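Local coordinates for protein glycerol dehydratase (Clostridium butyricum, PDB 1R9D) that probably converts glycerol to 3-hydroxypropionaldehyde without coenzyme B12, as a lyase of the glycyl radical enzyme family, at residues A[11-16]-A[307-312]; A[644-649]-A[776-781]; A[664-667]-A[671-674]. One frame throughout, in Å; residues are numbered along the deposited sequence.

Interaction 1. Residues A[11-16]-A[307-312]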
loop_
_atom_site.group_PDB
_atom_site.type_symbol
_atom_site.label_atom_id
_atom_site.label_comp_id
_atom_site.label_asym_id
_atom_site.label_seq_id
_atom_site.Cartn_x
_atom_site.Cartn_y
_atom_site.Cartn_z
ATOM N N GLU A 11 5.485 9.085 -52.768
ATOM C CA GLU A 11 5.453 10.504 -52.453
ATOM C C GLU A 11 4.771 10.722 -51.103
ATOM O O GLU A 11 5.100 11.657 -50.378
ATOM C CB GLU A 11 4.709 11.269 -53.555
ATOM C CG GLU A 11 4.570 12.759 -53.304
ATOM C CD GLU A 11 5.866 13.409 -52.855
ATOM O OE1 GLU A 11 6.936 13.053 -53.395
ATOM O OE2 GLU A 11 5.811 14.288 -51.967
ATOM N N ARG A 12 3.824 9.850 -50.773
ATOM C CA ARG A 12 3.107 9.944 -49.504
ATOM C C ARG A 12 4.102 9.936 -48.347
ATOM O O ARG A 12 4.001 10.732 -47.418
ATOM C CB ARG A 12 2.146 8.766 -49.332
ATOM C CG ARG A 12 1.295 8.859 -48.065
ATOM C CD ARG A 12 0.718 7.509 -47.668
ATOM N NE ARG A 12 -0.091 6.905 -48.722
ATOM C CZ ARG A 12 -1.298 7.333 -49.088
ATOM N NH1 ARG A 12 -1.847 8.378 -48.484
ATOM N NH2 ARG A 12 -1.958 6.705 -50.054
ATOM N N ILE A 13 5.065 9.024 -48.412
ATOM C CA ILE A 13 6.069 8.919 -47.360
ATOM C C ILE A 13 6.877 10.208 -47.239
ATOM O O ILE A 13 7.177 10.658 -46.133
ATOM C CB ILE A 13 7.011 7.724 -47.620
ATOM C CG1 ILE A 13 6.182 6.442 -47.740
ATOM C CG2 ILE A 13 8.031 7.598 -46.497
ATOM C CD1 ILE A 13 5.202 6.223 -46.588
ATOM N N ASN A 14 7.223 10.817 -48.370
ATOM C CA ASN A 14 7.981 12.061 -48.324
ATOM C C ASN A 14 7.167 13.163 -47.649
ATOM O O ASN A 14 7.710 13.982 -46.906
ATOM C CB ASN A 14 8.388 12.507 -49.732
ATOM C CG ASN A 14 9.290 11.501 -50.421
ATOM O OD1 ASN A 14 10.172 10.910 -49.795
ATOM N ND2 ASN A 14 9.082 11.308 -51.718
ATOM N N ILE A 15 5.864 13.179 -47.907
ATOM C CA ILE A 15 4.983 14.180 -47.314
ATOM C C ILE A 15 4.856 13.982 -45.803
ATOM O O ILE A 15 4.931 14.942 -45.034
ATOM C CB ILE A 15 3.576 14.127 -47.949
ATOM C CG1 ILE A 15 3.664 14.523 -49.425
ATOM C CG2 ILE A 15 2.628 15.065 -47.202
ATOM C CD1 ILE A 15 2.369 14.357 -50.184
ATOM N N LEU A 16 4.666 12.736 -45.382
ATOM C CA LEU A 16 4.528 12.430 -43.962
ATOM C C LEU A 16 5.839 12.704 -43.227
ATOM O O LEU A 16 5.832 13.223 -42.112
ATOM C CB LEU A 16 4.103 10.972 -43.779
ATOM C CG LEU A 16 2.719 10.631 -44.342
ATOM C CD1 LEU A 16 2.510 9.134 -44.331
ATOM C CD2 LEU A 16 1.645 11.333 -43.522
ATOM N N ALA A 307 2.269 -3.140 -48.879
ATOM C CA ALA A 307 2.692 -3.661 -47.584
ATOM C C ALA A 307 3.886 -2.829 -47.131
ATOM O O ALA A 307 3.983 -2.440 -45.969
ATOM C CB ALA A 307 3.087 -5.136 -47.700
ATOM N N GLN A 308 4.792 -2.544 -48.063
ATOM C CA GLN A 308 5.969 -1.748 -47.745
ATOM C C GLN A 308 5.588 -0.314 -47.386
ATOM O O GLN A 308 6.182 0.278 -46.490
ATOM C CB GLN A 308 6.953 -1.741 -48.918
ATOM C CG GLN A 308 8.246 -0.980 -48.630
ATOM C CD GLN A 308 9.107 -1.652 -47.563
ATOM O OE1 GLN A 308 9.497 -2.810 -47.705
ATOM N NE2 GLN A 308 9.408 -0.919 -46.496
ATOM N N GLU A 309 4.602 0.252 -48.076
ATOM C CA GLU A 309 4.185 1.621 -47.772
ATOM C C GLU A 309 3.584 1.702 -46.365
ATOM O O GLU A 309 3.780 2.687 -45.656
ATOM C CB GLU A 309 3.172 2.129 -48.818
ATOM C CG GLU A 309 2.712 3.572 -48.604
ATOM C CD GLU A 309 1.860 4.107 -49.755
ATOM O OE1 GLU A 309 1.070 3.330 -50.326
ATOM O OE2 GLU A 309 1.970 5.311 -50.080
ATOM N N LEU A 310 2.865 0.660 -45.958
ATOM C CA LEU A 310 2.260 0.631 -44.627
ATOM C C LEU A 310 3.342 0.561 -43.551
ATOM O O LEU A 310 3.240 1.205 -42.500
ATOM C CB LEU A 310 1.317 -0.568 -44.498
ATOM C CG LEU A 310 -0.001 -0.452 -45.273
ATOM C CD1 LEU A 310 -0.779 -1.747 -45.168
ATOM C CD2 LEU A 310 -0.811 0.711 -44.719
ATOM N N ILE A 311 4.378 -0.229 -43.812
ATOM C CA ILE A 311 5.481 -0.342 -42.867
ATOM C C ILE A 311 6.169 1.024 -42.786
ATOM O O ILE A 311 6.528 1.484 -41.703
ATOM C CB ILE A 311 6.474 -1.450 -43.307
ATOM C CG1 ILE A 311 5.792 -2.816 -43.181
ATOM C CG2 ILE A 311 7.737 -1.411 -42.450
ATOM C CD1 ILE A 311 6.670 -4.000 -43.565
ATOM N N ASP A 312 6.328 1.687 -43.930
ATOM C CA ASP A 312 6.950 3.007 -43.941
ATOM C C ASP A 312 6.136 3.979 -43.090
ATOM O O ASP A 312 6.699 4.820 -42.388
ATOM C CB ASP A 312 7.060 3.557 -45.371
ATOM C CG ASP A 312 8.017 2.758 -46.243
ATOM O OD1 ASP A 312 8.861 2.014 -45.693
ATOM O OD2 ASP A 312 7.930 2.884 -47.487
HETATM O O HOH W 1 -1.349 4.214 -51.120
#
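Arg12 and Glu309 form the polar half of this contact between helix 11-22 and helix 304-317. Arg12 NE donates to Glu309 OE2 at 2.9 Å, a salt bridge whose N-H...O angle of 145° is appreciably bent. The oxygen is approached from above the carboxylate plane, and it lies slightly off the guanidinium plane, beside the NE edge. Both chains leave their helices with CG anti to the backbone N (chi1 -176° for Arg12); the glutamate then runs on extended, whereas the arginine bends at chi3, and the two meet nearly at right angles. A water closes a second, indirect link between the two groups: it accepts from Arg12 NH2 at 2.8 Å and donates to Glu309 OE1 at 2.7 Å. OE2 is thus bound directly and OE1 through the water, and Thr10 OG1 also bonds to OE2. Arg12 forms a further salt bridge with Glu241 and a hydrogen bond to Gln69 O, so its guanidinium has partners beyond the contact.

The apolar half is carried by Ile13. Its CD1 lies 3.5 Å from Asp312 CB, the two side chains crossing at about a right angle, and also touches the backbone of Glu309, with CD1 3.9 Å from Glu309 O. The carboxylate of Asp312 is held by other partners: OD1 accepts from Gln308 NE2 at 3.1 Å within the same helix, and OD2 is hydrogen-bonded to His368 ND1, on helix 357-369.

Over these segments the axes run almost parallel, 3° apart and 10.3 Å from each other at closest approach. The centre of the contact is about 26 Å from that of the chain. This is side-by-side packing of parallel helices in the helical outer part of a pyruvate formate lyase-like fold.

Interaction 2. Residues A[644-649]-A[776-781]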
loop_
_atom_site.group_PDB
_atom_site.type_symbol
_atom_site.label_atom_id
_atom_site.label_comp_id
_atom_site.label_asym_id
_atom_site.label_seq_id
_atom_site.Cartn_x
_atom_site.Cartn_y
_atom_site.Cartn_z
ATOM N N ILE A 644 25.195 10.450 -21.751
ATOM C CA ILE A 644 25.709 10.912 -20.467
ATOM C C ILE A 644 27.225 10.924 -20.273
ATOM O O ILE A 644 27.713 11.530 -19.320
ATOM C CB ILE A 644 25.061 10.123 -19.294
ATOM C CG1 ILE A 644 25.071 10.978 -18.022
ATOM C CG2 ILE A 644 25.829 8.826 -19.035
ATOM C CD1 ILE A 644 24.246 10.394 -16.879
ATOM N N ASN A 645 27.976 10.278 -21.161
ATOM C CA ASN A 645 29.432 10.268 -21.010
ATOM C C ASN A 645 30.015 11.683 -21.088
ATOM O O ASN A 645 31.056 11.967 -20.496
ATOM C CB ASN A 645 30.085 9.357 -22.057
ATOM C CG ASN A 645 29.801 9.791 -23.479
ATOM O OD1 ASN A 645 28.653 9.790 -23.928
ATOM N ND2 ASN A 645 30.851 10.158 -24.202
ATOM N N VAL A 646 29.342 12.570 -21.815
ATOM C CA VAL A 646 29.802 13.950 -21.928
ATOM C C VAL A 646 29.504 14.663 -20.610
ATOM O O VAL A 646 30.389 15.270 -20.015
ATOM C CB VAL A 646 29.098 14.678 -23.094
ATOM C CG1 VAL A 646 29.501 16.151 -23.117
ATOM C CG2 VAL A 646 29.473 14.011 -24.415
ATOM N N TYR A 647 28.260 14.573 -20.145
ATOM C CA TYR A 647 27.872 15.203 -18.884
ATOM C C TYR A 647 28.683 14.673 -17.700
ATOM O O TYR A 647 29.164 15.449 -16.873
ATOM C CB TYR A 647 26.382 14.984 -18.610
ATOM C CG TYR A 647 25.921 15.589 -17.304
ATOM C CD1 TYR A 647 26.033 16.960 -17.075
ATOM C CD2 TYR A 647 25.368 14.796 -16.299
ATOM C CE1 TYR A 647 25.607 17.529 -15.877
ATOM C CE2 TYR A 647 24.938 15.357 -15.096
ATOM C CZ TYR A 647 25.060 16.722 -14.895
ATOM O OH TYR A 647 24.631 17.289 -13.716
ATOM N N PHE A 648 28.823 13.351 -17.609
ATOM C CA PHE A 648 29.593 12.752 -16.517
ATOM C C PHE A 648 31.027 13.276 -16.569
ATOM O O PHE A 648 31.636 13.555 -15.535
ATOM C CB PHE A 648 29.605 11.219 -16.632
ATOM C CG PHE A 648 28.525 10.520 -15.820
ATOM C CD1 PHE A 648 28.395 9.128 -15.875
ATOM C CD2 PHE A 648 27.664 11.238 -14.994
ATOM C CE1 PHE A 648 27.422 8.462 -15.114
ATOM C CE2 PHE A 648 26.685 10.582 -14.228
ATOM C CZ PHE A 648 26.568 9.191 -14.290
ATOM N N GLY A 649 31.557 13.412 -17.780
ATOM C CA GLY A 649 32.915 13.906 -17.941
ATOM C C GLY A 649 33.102 15.310 -17.387
ATOM O O GLY A 649 34.141 15.626 -16.805
ATOM N N GLN A 776 27.521 16.944 -30.063
ATOM C CA GLN A 776 27.923 16.954 -31.466
ATOM C C GLN A 776 29.443 16.841 -31.544
ATOM O O GLN A 776 29.978 16.066 -32.339
ATOM C CB GLN A 776 27.505 18.253 -32.153
ATOM C CG GLN A 776 26.013 18.489 -32.259
ATOM C CD GLN A 776 25.709 19.747 -33.052
ATOM O OE1 GLN A 776 26.465 20.716 -32.997
ATOM N NE2 GLN A 776 24.601 19.740 -33.785
ATOM N N ASN A 777 30.130 17.618 -30.711
ATOM C CA ASN A 777 31.589 17.614 -30.695
ATOM C C ASN A 777 32.181 16.289 -30.227
ATOM O O ASN A 777 33.236 15.882 -30.702
ATOM C CB ASN A 777 32.122 18.750 -29.815
ATOM C CG ASN A 777 31.864 20.121 -30.418
ATOM O OD1 ASN A 777 31.656 20.246 -31.625
ATOM N ND2 ASN A 777 31.892 21.154 -29.583
ATOM N N ASP A 778 31.513 15.620 -29.294
ATOM C CA ASP A 778 32.016 14.339 -28.810
ATOM C C ASP A 778 31.981 13.330 -29.955
ATOM O O ASP A 778 32.918 12.552 -30.136
ATOM C CB ASP A 778 31.168 13.830 -27.636
ATOM C CG ASP A 778 31.755 12.579 -26.990
ATOM O OD1 ASP A 778 31.012 11.587 -26.818
ATOM O OD2 ASP A 778 32.957 12.593 -26.649
ATOM N N ILE A 779 30.905 13.353 -30.740
ATOM C CA ILE A 779 30.770 12.432 -31.866
ATOM C C ILE A 779 31.797 12.729 -32.959
ATOM O O ILE A 779 32.396 11.817 -33.527
ATOM C CB ILE A 779 29.346 12.494 -32.469
ATOM C CG1 ILE A 779 28.339 11.954 -31.446
ATOM C CG2 ILE A 779 29.285 11.699 -33.767
ATOM C CD1 ILE A 779 26.879 12.114 -31.861
ATOM N N ILE A 780 31.999 14.006 -33.249
ATOM C CA ILE A 780 32.967 14.397 -34.269
ATOM C C ILE A 780 34.389 13.998 -33.849
ATOM O O ILE A 780 35.216 13.639 -34.693
ATOM C CB ILE A 780 32.907 15.931 -34.515
ATOM C CG1 ILE A 780 31.573 16.289 -35.176
ATOM C CG2 ILE A 780 34.067 16.377 -35.391
ATOM C CD1 ILE A 780 31.285 17.785 -35.224
ATOM N N ALA A 781 34.659 14.045 -32.547
ATOM C CA ALA A 781 35.985 13.725 -32.019
ATOM C C ALA A 781 36.317 12.236 -31.947
ATOM O O ALA A 781 37.467 11.864 -31.701
ATOM C CB ALA A 781 36.161 14.360 -30.644
#
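A buried contact, polar at one point and apolar beside it, joins helix 644-650 to the C-terminal helix 773-781, and a single aspartate faces two consecutive residues of the earlier helix. Asn645 ND2 donates to Asp778 OD1 at 3.0 Å with an N-H...O angle of 157°. The acceptor lies close to the amide plane of Asn645, but the amide approaches the oxygen from above the carboxylate plane, and the two flat groups are turned 50° from each other. Asn645 reaches across because its CG sits between the backbone N and the carbonyl carbon (chi1 60°), and its side chain comes from the direction opposite to that of Asp778.

Next to this bond Val646 supplies the packing. Its CG2 methyl lies 3.6 Å from Asp778 CB and 3.7 Å from Asp778 CG, the two side chains sliding past each other in opposite directions. The carboxylate is therefore flanked by a methyl group while its OD1 is bound by the amide.

In this glycyl radical enzyme fold the contact joins helix 644-650 to the helix that follows Gly763 in the sequence, the glycine predicted to carry the radical, which is absent from this structure. The side chain of Asn645 is about 10 Å from a bound glycerol, too far to touch it.

The other carboxylate oxygen, Asp778 OD2, forms a salt bridge with Arg673, which probably helps to keep this buried aspartate ionised. Asn645 ND2 has a second acceptor in the carbonyl oxygen of Leu665, so the amide nitrogen links the aspartate to the 664-667 loop. On the far side of helix 644-650, Ile644 and Phe648 pack on Phe450 of strand 449-452.

Interaction 3. Residues A[664-667]-A[671-674]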
loop_
_atom_site.group_PDB
_atom_site.type_symbol
_atom_site.label_atom_id
_atom_site.label_comp_id
_atom_site.label_asym_id
_atom_site.label_seq_id
_atom_site.Cartn_x
_atom_site.Cartn_y
_atom_site.Cartn_z
ATOM N N PRO A 664 34.962 14.761 -21.754
ATOM C CA PRO A 664 34.049 13.618 -21.861
ATOM C C PRO A 664 34.706 12.295 -21.499
ATOM O O PRO A 664 35.916 12.136 -21.639
ATOM C CB PRO A 664 33.638 13.636 -23.331
ATOM C CG PRO A 664 33.740 15.091 -23.700
ATOM C CD PRO A 664 35.027 15.501 -23.027
ATOM N N LEU A 665 33.900 11.354 -21.024
ATOM C CA LEU A 665 34.396 10.023 -20.713
ATOM C C LEU A 665 34.149 9.240 -22.000
ATOM O O LEU A 665 33.499 9.745 -22.919
ATOM C CB LEU A 665 33.593 9.392 -19.572
ATOM C CG LEU A 665 33.637 10.075 -18.207
ATOM C CD1 LEU A 665 32.803 9.266 -17.212
ATOM C CD2 LEU A 665 35.076 10.181 -17.732
ATOM N N ALA A 666 34.668 8.020 -22.076
ATOM C CA ALA A 666 34.467 7.183 -23.253
ATOM C C ALA A 666 33.027 6.666 -23.271
ATOM O O ALA A 666 32.390 6.555 -22.222
ATOM C CB ALA A 666 35.442 6.010 -23.235
ATOM N N ASP A 667 32.530 6.346 -24.463
ATOM C CA ASP A 667 31.165 5.849 -24.640
ATOM C C ASP A 667 31.082 4.316 -24.629
ATOM O O ASP A 667 31.780 3.648 -25.384
ATOM C CB ASP A 667 30.599 6.392 -25.957
ATOM C CG ASP A 667 31.535 6.159 -27.137
ATOM O OD1 ASP A 667 31.191 5.351 -28.023
ATOM O OD2 ASP A 667 32.623 6.779 -27.174
ATOM N N PRO A 671 36.890 2.190 -27.125
ATOM C CA PRO A 671 38.163 2.785 -26.702
ATOM C C PRO A 671 38.015 4.309 -26.640
ATOM O O PRO A 671 37.144 4.872 -27.311
ATOM C CB PRO A 671 39.127 2.356 -27.808
ATOM C CG PRO A 671 38.576 1.027 -28.236
ATOM C CD PRO A 671 37.081 1.297 -28.281
ATOM N N SER A 672 38.844 4.972 -25.836
ATOM C CA SER A 672 38.792 6.432 -25.727
ATOM C C SER A 672 39.220 7.056 -27.052
ATOM O O SER A 672 39.973 6.454 -27.809
ATOM C CB SER A 672 39.720 6.930 -24.613
ATOM O OG SER A 672 39.252 6.539 -23.334
ATOM N N ARG A 673 38.750 8.269 -27.316
ATOM C CA ARG A 673 39.068 8.958 -28.564
ATOM C C ARG A 673 40.561 9.019 -28.863
ATOM O O ARG A 673 41.362 9.361 -27.994
ATOM C CB ARG A 673 38.505 10.383 -28.543
ATOM C CG ARG A 673 39.083 11.256 -27.448
ATOM C CD ARG A 673 38.630 12.700 -27.593
ATOM N NE ARG A 673 37.196 12.861 -27.357
ATOM C CZ ARG A 673 36.592 14.040 -27.250
ATOM N NH1 ARG A 673 37.298 15.157 -27.362
ATOM N NH2 ARG A 673 35.289 14.101 -27.014
ATOM N N GLY A 674 40.911 8.681 -30.102
ATOM C CA GLY A 674 42.294 8.712 -30.551
ATOM C C GLY A 674 43.243 7.710 -29.920
ATOM O O GLY A 674 44.434 7.700 -30.243
HETATM O O HOH W 2 35.270 6.857 -27.275
#
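Ala666 and Ser672 make the close-packed part of this contact between two irregular segments of one loop. The methyl CB of Ala666 rests 3.8 Å from Ser672 OG, and it is here that the backbones come nearest, with Ala666 CA 5.0 Å from Ser672 CA. Helix 553-569 covers this part: Ala554 touches both side chains, and Asn555 OD1 accepts the backbone N-H of Ala666.

Pro664 is enclosed as well, since it also packs on Asp778 of helix 773-781, but its partner Arg673 lies on the solvent side. Arg673 NH2 passes the proline ring at 3.8 Å from Pro664 CG, obliquely, in a van der Waals contact. Arg673 CG lies between the backbone N and the carbonyl carbon (chi1 62°), and a bend at chi3 brings the guanidinium round to the proline. The charge is answered elsewhere, NH2 forming a salt bridge with Asp778.

Toward the closed end of the loop, a water takes the place of direct contact. It donates to Asp667 OD2 and to Pro671 O, at 2.7 Å in each case, spanning two arms of the loop. The other oxygen, Asp667 OD1, is bound by Asn702 ND2.

This is an irregular loop that doubles back on itself, its arms bridged by a water, between helix 644-650 and helix 680-687 and within the glycine radical region of the chain.

Interaction 1 comes first along the chain and stands apart, its centre about 34 Å from that of interaction 2 and about 38 Å from that of interaction 3; it belongs to the helical outer part of the pyruvate formate lyase-like region. Interactions 2 and 3 have centres about 8 Å apart and form one cluster. The loop of interaction 3 is nested within the chain closed by interaction 2, and the two are joined by the Asp778-Arg673 salt bridge and probably by a backbone bond from Leu665 N to Asn645 O. The cluster thus brings together parts of the chain that lie, in sequence, on either side of much of the glycine radical region.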